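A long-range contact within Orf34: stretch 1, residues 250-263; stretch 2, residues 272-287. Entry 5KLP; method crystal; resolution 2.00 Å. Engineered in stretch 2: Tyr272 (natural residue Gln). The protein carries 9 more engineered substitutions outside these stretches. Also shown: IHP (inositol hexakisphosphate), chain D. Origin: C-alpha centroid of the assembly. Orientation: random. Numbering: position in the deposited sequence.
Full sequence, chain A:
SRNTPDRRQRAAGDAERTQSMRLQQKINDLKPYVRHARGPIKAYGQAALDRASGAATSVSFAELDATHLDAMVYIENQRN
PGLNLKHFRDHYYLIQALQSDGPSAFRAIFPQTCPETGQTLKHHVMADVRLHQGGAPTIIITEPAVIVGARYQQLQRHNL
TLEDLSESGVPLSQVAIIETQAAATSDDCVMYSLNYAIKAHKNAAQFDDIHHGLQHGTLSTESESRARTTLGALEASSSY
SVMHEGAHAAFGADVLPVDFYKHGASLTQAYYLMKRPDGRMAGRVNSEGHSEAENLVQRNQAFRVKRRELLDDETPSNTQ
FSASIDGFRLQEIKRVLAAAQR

Stretch 1, residues 250-263: AFGADVLPVDFYKH
Stretch 2 (272-287) YLMKRPDGRMAGRVNS

The apolar centre is built around Leu273, Met281 and Tyr261. Met281 is a selenomethionine with chi1 m, chi2 m and chi3 near 112°. Its CA-to-CB bond points sideways, but its end reaches stretch 1. Met281 SE lies 4.1 Å from Ala253 CB, 4.1 Å from Val258 CB and 3.9 Å from Tyr261 CD2. Met281 SE meets the Tyr261 ring obliquely, 4.8 Å from the ring centroid. Met281 CE sits 3.3 Å from Leu256 O and 3.7 Å from Val258 N, so the side chain also packs on backbone.

Leu273 (m, t) points toward stretch 1. Leu273 CD1 lies over one face of the Tyr261 ring, 3.8 Å from the centroid, in a CH-pi contact. Leu273 CD2 is 3.8 Å from Ala253 CB and 4.3 Å from Phe251 CE2, at the edge of the Phe251 ring. Tyr261 has chi1 m and chi2 near -83°; Phe251 has chi1 t and chi2 near 66°.

Further along, Val258 (p) and Val285 (m) point toward each other's stretches, with Val258 CG2 3.6 Å from Val285 CG1. The closest CA pair across the stretches is Val258 CA to Met281 CA, 5.1 Å. A water accepts from Val258 N at 2.8 Å and donates to Arg280 O at 3.2 Å.

Stretch 1 leaves a strand at 250-251, passes through a weakly bonded helix at about 252-255, and forms a 3-10 segment at 258-261. Val258 has phi/psi -59/-22. Stretch 2 continues an earlier helix at 272-274, then makes two type I turns, Arg276 to Gly279 and Gly279 to Ala282. Gly279 has phi/psi 64/7 and Met281 -99/6.

The polar edge pairs Arg280 with Ala253 O and Arg276 with Asp254. The guanidinium of Arg280 (m, t, p, chi4 -104°) supplies N-H donors to a backbone carbonyl: NH1 to Ala253 O at 2.6 Å, and weakly NH2 to Ala253 O at 2.8 Å. Opposite charges pair Arg276 (m, t, p, chi4 -99°) with Asp254: Arg276 NH2 is 2.5 Å from Asp254 OD1, a salt bridge whose hydrogen bond is weak, at 122°. Asp254 (m) points away at CB, yet its end comes nearer. Asp278 (p) ties the arginines together: Asp278 OD1 is 2.8 Å from Arg276 NH1, and Asp278 OD2 is 3.0 Å from Arg280 NH1, both salt bridges.

Toward the bound inositol hexakisphosphate, Lys262 (m, t, p, t) donates from NZ to Val285 O at 2.9 Å and to IHP O33 at 2.7 Å. His263 NE2 donates to IHP O23 at 3.0 Å, and Ser287 N to IHP O35 at 2.9 Å. Both stretches therefore hold the ligand.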

# COMPACT_ATOMS: atom_id res chain seq x y z
N ALA A 250 -8.61 9.00 7.24
CA ALA A 250 -8.20 8.62 8.58
C ALA A 250 -6.76 8.15 8.57
O ALA A 250 -6.19 7.86 7.51
CB ALA A 250 -9.10 7.53 9.15
N PHE A 251 -6.17 8.10 9.75
CA PHE A 251 -4.82 7.60 9.91
C PHE A 251 -4.85 6.09 10.00
O PHE A 251 -5.73 5.52 10.65
CB PHE A 251 -4.16 8.22 11.14
CG PHE A 251 -2.78 7.72 11.38
CD1 PHE A 251 -1.77 8.01 10.48
CD2 PHE A 251 -2.48 6.97 12.51
CE1 PHE A 251 -0.49 7.56 10.71
CE2 PHE A 251 -1.19 6.52 12.74
CZ PHE A 251 -0.20 6.81 11.83
N GLY A 252 -3.90 5.45 9.32
CA GLY A 252 -3.87 4.00 9.19
C GLY A 252 -4.01 3.21 10.49
O GLY A 252 -4.82 2.29 10.56
N ALA A 253 -3.23 3.56 11.51
CA ALA A 253 -3.23 2.81 12.76
C ALA A 253 -4.59 2.83 13.46
O ALA A 253 -4.89 1.93 14.24
CB ALA A 253 -2.16 3.34 13.70
N ASP A 254 -5.40 3.85 13.18
CA ASP A 254 -6.71 3.96 13.82
C ASP A 254 -7.75 2.99 13.26
O ASP A 254 -8.65 2.59 13.98
CB ASP A 254 -7.25 5.39 13.71
CG ASP A 254 -6.52 6.35 14.63
OD1 ASP A 254 -6.07 5.91 15.71
OD2 ASP A 254 -6.37 7.54 14.28
N VAL A 255 -7.61 2.62 11.99
CA VAL A 255 -8.66 1.85 11.32
C VAL A 255 -8.19 0.56 10.62
O VAL A 255 -9.02 -0.22 10.17
CB VAL A 255 -9.40 2.71 10.28
CG1 VAL A 255 -10.09 3.89 10.96
CG2 VAL A 255 -8.44 3.21 9.22
N LEU A 256 -6.89 0.37 10.51
CA LEU A 256 -6.33 -0.81 9.83
C LEU A 256 -5.57 -1.68 10.83
O LEU A 256 -5.11 -1.18 11.84
CB LEU A 256 -5.40 -0.37 8.69
CG LEU A 256 -6.00 0.47 7.57
CD1 LEU A 256 -4.91 0.85 6.56
CD2 LEU A 256 -7.13 -0.29 6.89
N PRO A 257 -5.43 -2.98 10.53
CA PRO A 257 -4.67 -3.89 11.39
C PRO A 257 -3.16 -3.62 11.33
O PRO A 257 -2.68 -2.97 10.40
CB PRO A 257 -4.97 -5.27 10.81
CG PRO A 257 -6.05 -5.09 9.82
CD PRO A 257 -6.03 -3.68 9.38
N VAL A 258 -2.43 -4.14 12.31
CA VAL A 258 -0.99 -3.91 12.43
C VAL A 258 -0.23 -4.40 11.18
O VAL A 258 0.87 -3.92 10.88
CB VAL A 258 -0.43 -4.60 13.70
CG1 VAL A 258 -0.55 -6.12 13.60
CG2 VAL A 258 1.01 -4.15 13.97
N ASP A 259 -0.85 -5.32 10.44
CA ASP A 259 -0.32 -5.81 9.16
C ASP A 259 0.25 -4.69 8.31
O ASP A 259 1.27 -4.84 7.65
CB ASP A 259 -1.43 -6.48 8.35
CG ASP A 259 -2.04 -7.67 9.06
OD1 ASP A 259 -2.47 -7.52 10.24
OD2 ASP A 259 -2.15 -8.73 8.42
N PHE A 260 -0.44 -3.55 8.33
CA PHE A 260 -0.12 -2.46 7.41
C PHE A 260 1.09 -1.65 7.87
O PHE A 260 1.51 -0.72 7.18
CB PHE A 260 -1.36 -1.57 7.22
CG PHE A 260 -2.43 -2.24 6.40
CD1 PHE A 260 -3.29 -3.17 6.97
CD2 PHE A 260 -2.50 -2.01 5.01
CE1 PHE A 260 -4.25 -3.82 6.20
CE2 PHE A 260 -3.45 -2.65 4.23
CZ PHE A 260 -4.33 -3.56 4.83
N TYR A 261 1.69 -2.03 9.00
CA TYR A 261 2.85 -1.31 9.49
C TYR A 261 4.10 -2.17 9.57
O TYR A 261 5.16 -1.70 9.97
CB TYR A 261 2.53 -0.67 10.86
CG TYR A 261 1.69 0.57 10.67
CD1 TYR A 261 2.28 1.79 10.35
CD2 TYR A 261 0.29 0.50 10.71
CE1 TYR A 261 1.52 2.92 10.12
CE2 TYR A 261 -0.48 1.63 10.49
CZ TYR A 261 0.14 2.84 10.20
OH TYR A 261 -0.61 3.96 9.96
N LYS A 262 3.99 -3.43 9.17
CA LYS A 262 5.12 -4.36 9.22
C LYS A 262 6.34 -3.91 8.40
O LYS A 262 7.48 -4.24 8.75
CB LYS A 262 4.67 -5.75 8.74
CG LYS A 262 3.78 -6.49 9.71
CD LYS A 262 3.50 -7.91 9.24
CE LYS A 262 4.73 -8.82 9.40
NZ LYS A 262 4.41 -10.25 9.07
N HIS A 263 6.12 -3.18 7.31
CA HIS A 263 7.23 -2.73 6.46
C HIS A 263 7.55 -1.25 6.64
O HIS A 263 8.24 -0.66 5.81
CB HIS A 263 6.90 -3.03 4.99
CG HIS A 263 6.69 -4.49 4.74
ND1 HIS A 263 7.70 -5.41 4.89
CD2 HIS A 263 5.58 -5.19 4.44
CE1 HIS A 263 7.23 -6.62 4.65
NE2 HIS A 263 5.94 -6.51 4.38
N TYR A 272 6.24 4.40 18.86
CA TYR A 272 5.06 5.16 19.28
C TYR A 272 3.74 4.43 18.98
O TYR A 272 2.78 4.55 19.74
CB TYR A 272 5.06 6.55 18.64
CG TYR A 272 6.23 7.39 19.13
CD1 TYR A 272 6.31 7.77 20.46
CD2 TYR A 272 7.25 7.77 18.27
CE1 TYR A 272 7.38 8.51 20.93
CE2 TYR A 272 8.33 8.51 18.73
CZ TYR A 272 8.39 8.88 20.06
OH TYR A 272 9.45 9.62 20.53
N LEU A 273 3.69 3.68 17.89
CA LEU A 273 2.49 2.92 17.57
C LEU A 273 2.20 1.89 18.66
O LEU A 273 1.06 1.70 19.05
CB LEU A 273 2.64 2.24 16.20
CG LEU A 273 2.59 3.22 15.03
CD1 LEU A 273 2.71 2.49 13.72
CD2 LEU A 273 1.29 3.99 15.09
N MSE A 274 3.25 1.22 19.15
CA MSE A 274 3.10 0.23 20.22
C MSE A 274 2.71 0.84 21.56
O MSE A 274 2.31 0.13 22.48
CB MSE A 274 4.39 -0.57 20.39
CG MSE A 274 4.68 -1.52 19.26
SE MSE A 274 6.01 -2.84 19.82
CE MSE A 274 4.90 -3.85 21.09
N LYS A 275 2.84 2.15 21.67
CA LYS A 275 2.52 2.85 22.91
C LYS A 275 1.06 3.24 22.97
O LYS A 275 0.56 3.67 24.01
CB LYS A 275 3.40 4.10 23.05
CG LYS A 275 4.85 3.80 23.39
CD LYS A 275 5.53 4.97 24.10
CE LYS A 275 4.56 5.85 24.88
NZ LYS A 275 5.26 7.01 25.50
N ARG A 276 0.36 3.10 21.85
CA ARG A 276 -1.04 3.47 21.77
C ARG A 276 -1.86 2.66 22.78
O ARG A 276 -1.72 1.44 22.86
CB ARG A 276 -1.58 3.29 20.35
CG ARG A 276 -0.89 4.21 19.33
CD ARG A 276 -1.24 3.86 17.87
NE ARG A 276 -2.53 4.42 17.49
CZ ARG A 276 -3.65 3.70 17.47
NH1 ARG A 276 -3.61 2.42 17.81
NH2 ARG A 276 -4.81 4.27 17.13
N PRO A 277 -2.70 3.35 23.56
CA PRO A 277 -3.53 2.79 24.63
C PRO A 277 -4.40 1.62 24.18
O PRO A 277 -4.61 0.70 24.97
CB PRO A 277 -4.40 3.98 25.05
CG PRO A 277 -3.58 5.17 24.73
CD PRO A 277 -2.82 4.81 23.47
N ASP A 278 -4.91 1.67 22.95
CA ASP A 278 -5.81 0.62 22.49
C ASP A 278 -5.07 -0.70 22.24
O ASP A 278 -5.69 -1.73 22.00
CB ASP A 278 -6.55 1.06 21.22
CG ASP A 278 -5.62 1.32 20.04
OD1 ASP A 278 -4.39 1.25 20.20
OD2 ASP A 278 -6.13 1.60 18.93
N GLY A 279 -3.74 -0.66 22.30
CA GLY A 279 -2.90 -1.84 22.14
C GLY A 279 -2.97 -2.51 20.78
O GLY A 279 -2.40 -3.59 20.58
N ARG A 280 -3.65 -1.89 19.83
CA ARG A 280 -3.91 -2.56 18.56
C ARG A 280 -2.66 -2.77 17.72
O ARG A 280 -2.61 -3.67 16.88
CB ARG A 280 -4.97 -1.79 17.77
CG ARG A 280 -6.40 -2.11 18.22
CD ARG A 280 -7.45 -1.29 17.48
NE ARG A 280 -7.24 -1.29 16.04
CZ ARG A 280 -6.73 -0.26 15.37
NH1 ARG A 280 -6.39 0.85 16.02
NH2 ARG A 280 -6.56 -0.33 14.05
N MSE A 281 -1.64 -1.94 17.94
CA MSE A 281 -0.41 -2.05 17.17
C MSE A 281 0.67 -2.82 17.93
O MSE A 281 1.81 -2.91 17.47
CB MSE A 281 0.12 -0.66 16.80
CG MSE A 281 -0.82 0.19 15.97
SE MSE A 281 -1.07 -0.54 14.17
CE MSE A 281 -2.96 -1.07 14.35
N ALA A 282 0.32 -3.36 19.09
CA ALA A 282 1.32 -3.84 20.04
C ALA A 282 1.43 -5.36 20.14
O ALA A 282 2.19 -5.87 20.95
CB ALA A 282 1.04 -3.25 21.42
N GLY A 283 0.65 -6.08 19.34
CA GLY A 283 0.65 -7.53 19.41
C GLY A 283 1.66 -8.19 18.49
O GLY A 283 2.54 -7.53 17.93
N ARG A 284 1.52 -9.50 18.33
CA ARG A 284 2.38 -10.29 17.46
C ARG A 284 2.15 -9.94 15.99
O ARG A 284 1.01 -9.81 15.55
CB ARG A 284 2.13 -11.78 17.71
CG ARG A 284 3.00 -12.70 16.90
CD ARG A 284 2.53 -14.16 16.96
NE ARG A 284 3.59 -15.08 16.55
CZ ARG A 284 4.06 -16.07 17.29
NH1 ARG A 284 3.57 -16.29 18.50
NH2 ARG A 284 5.03 -16.85 16.81
N VAL A 285 3.22 -9.80 15.22
CA VAL A 285 3.06 -9.48 13.80
C VAL A 285 3.52 -10.60 12.87
O VAL A 285 3.26 -10.55 11.67
CB VAL A 285 3.80 -8.17 13.42
CG1 VAL A 285 3.20 -6.98 14.19
CG2 VAL A 285 5.30 -8.29 13.66
N ASN A 286 4.17 -11.63 13.40
CA ASN A 286 4.51 -12.79 12.58
C ASN A 286 3.56 -13.95 12.83
O ASN A 286 2.89 -13.98 13.85
CB ASN A 286 5.95 -13.24 12.84
CG ASN A 286 6.15 -13.80 14.23
OD1 ASN A 286 5.40 -13.50 15.15
ND2 ASN A 286 7.16 -14.66 14.37
N SER A 287 3.48 -14.89 11.90
CA SER A 287 2.51 -15.97 12.03
C SER A 287 2.87 -16.88 13.22
O SER A 287 4.02 -16.94 13.64
CB SER A 287 2.43 -16.80 10.75
OG SER A 287 3.65 -17.48 10.50
C1 IHP D . 4.44 -14.83 3.70
C2 IHP D . 4.51 -13.24 3.74
C3 IHP D . 5.62 -12.45 4.55
C4 IHP D . 6.58 -13.39 5.41
C5 IHP D . 6.09 -14.79 5.76
C6 IHP D . 5.71 -15.42 4.43
O11 IHP D . 3.30 -15.29 4.15
P1 IHP D . 2.13 -16.27 3.41
O21 IHP D . 0.74 -15.80 3.82
O31 IHP D . 2.30 -17.72 3.87
O41 IHP D . 2.18 -16.27 1.89
O12 IHP D . 3.28 -12.64 3.91
P2 IHP D . 2.70 -11.70 2.64
O22 IHP D . 2.57 -12.56 1.37
O32 IHP D . 1.36 -11.03 2.92
O42 IHP D . 3.77 -10.63 2.30
O13 IHP D . 4.99 -11.63 5.29
P3 IHP D . 4.91 -9.95 5.45
O23 IHP D . 4.46 -9.12 4.25
O33 IHP D . 3.77 -10.01 6.47
O43 IHP D . 6.16 -9.33 6.05
O14 IHP D . 7.01 -12.78 6.52
P4 IHP D . 8.45 -12.05 6.63
O24 IHP D . 8.44 -10.67 5.96
O34 IHP D . 8.92 -11.91 8.09
O44 IHP D . 9.53 -12.88 5.91
O15 IHP D . 5.19 -14.88 6.75
P5 IHP D . 5.53 -15.60 8.26
O25 IHP D . 7.04 -15.81 8.44
O35 IHP D . 5.05 -14.69 9.43
O45 IHP D . 4.85 -16.96 8.43
O16 IHP D . 5.62 -16.74 4.55
P6 IHP D . 6.04 -17.82 3.39
O26 IHP D . 7.28 -17.33 2.64
O36 IHP D . 6.34 -19.20 4.00
O46 IHP D . 4.90 -18.01 2.38
O HOH W 1 -4.04 -5.13 14.42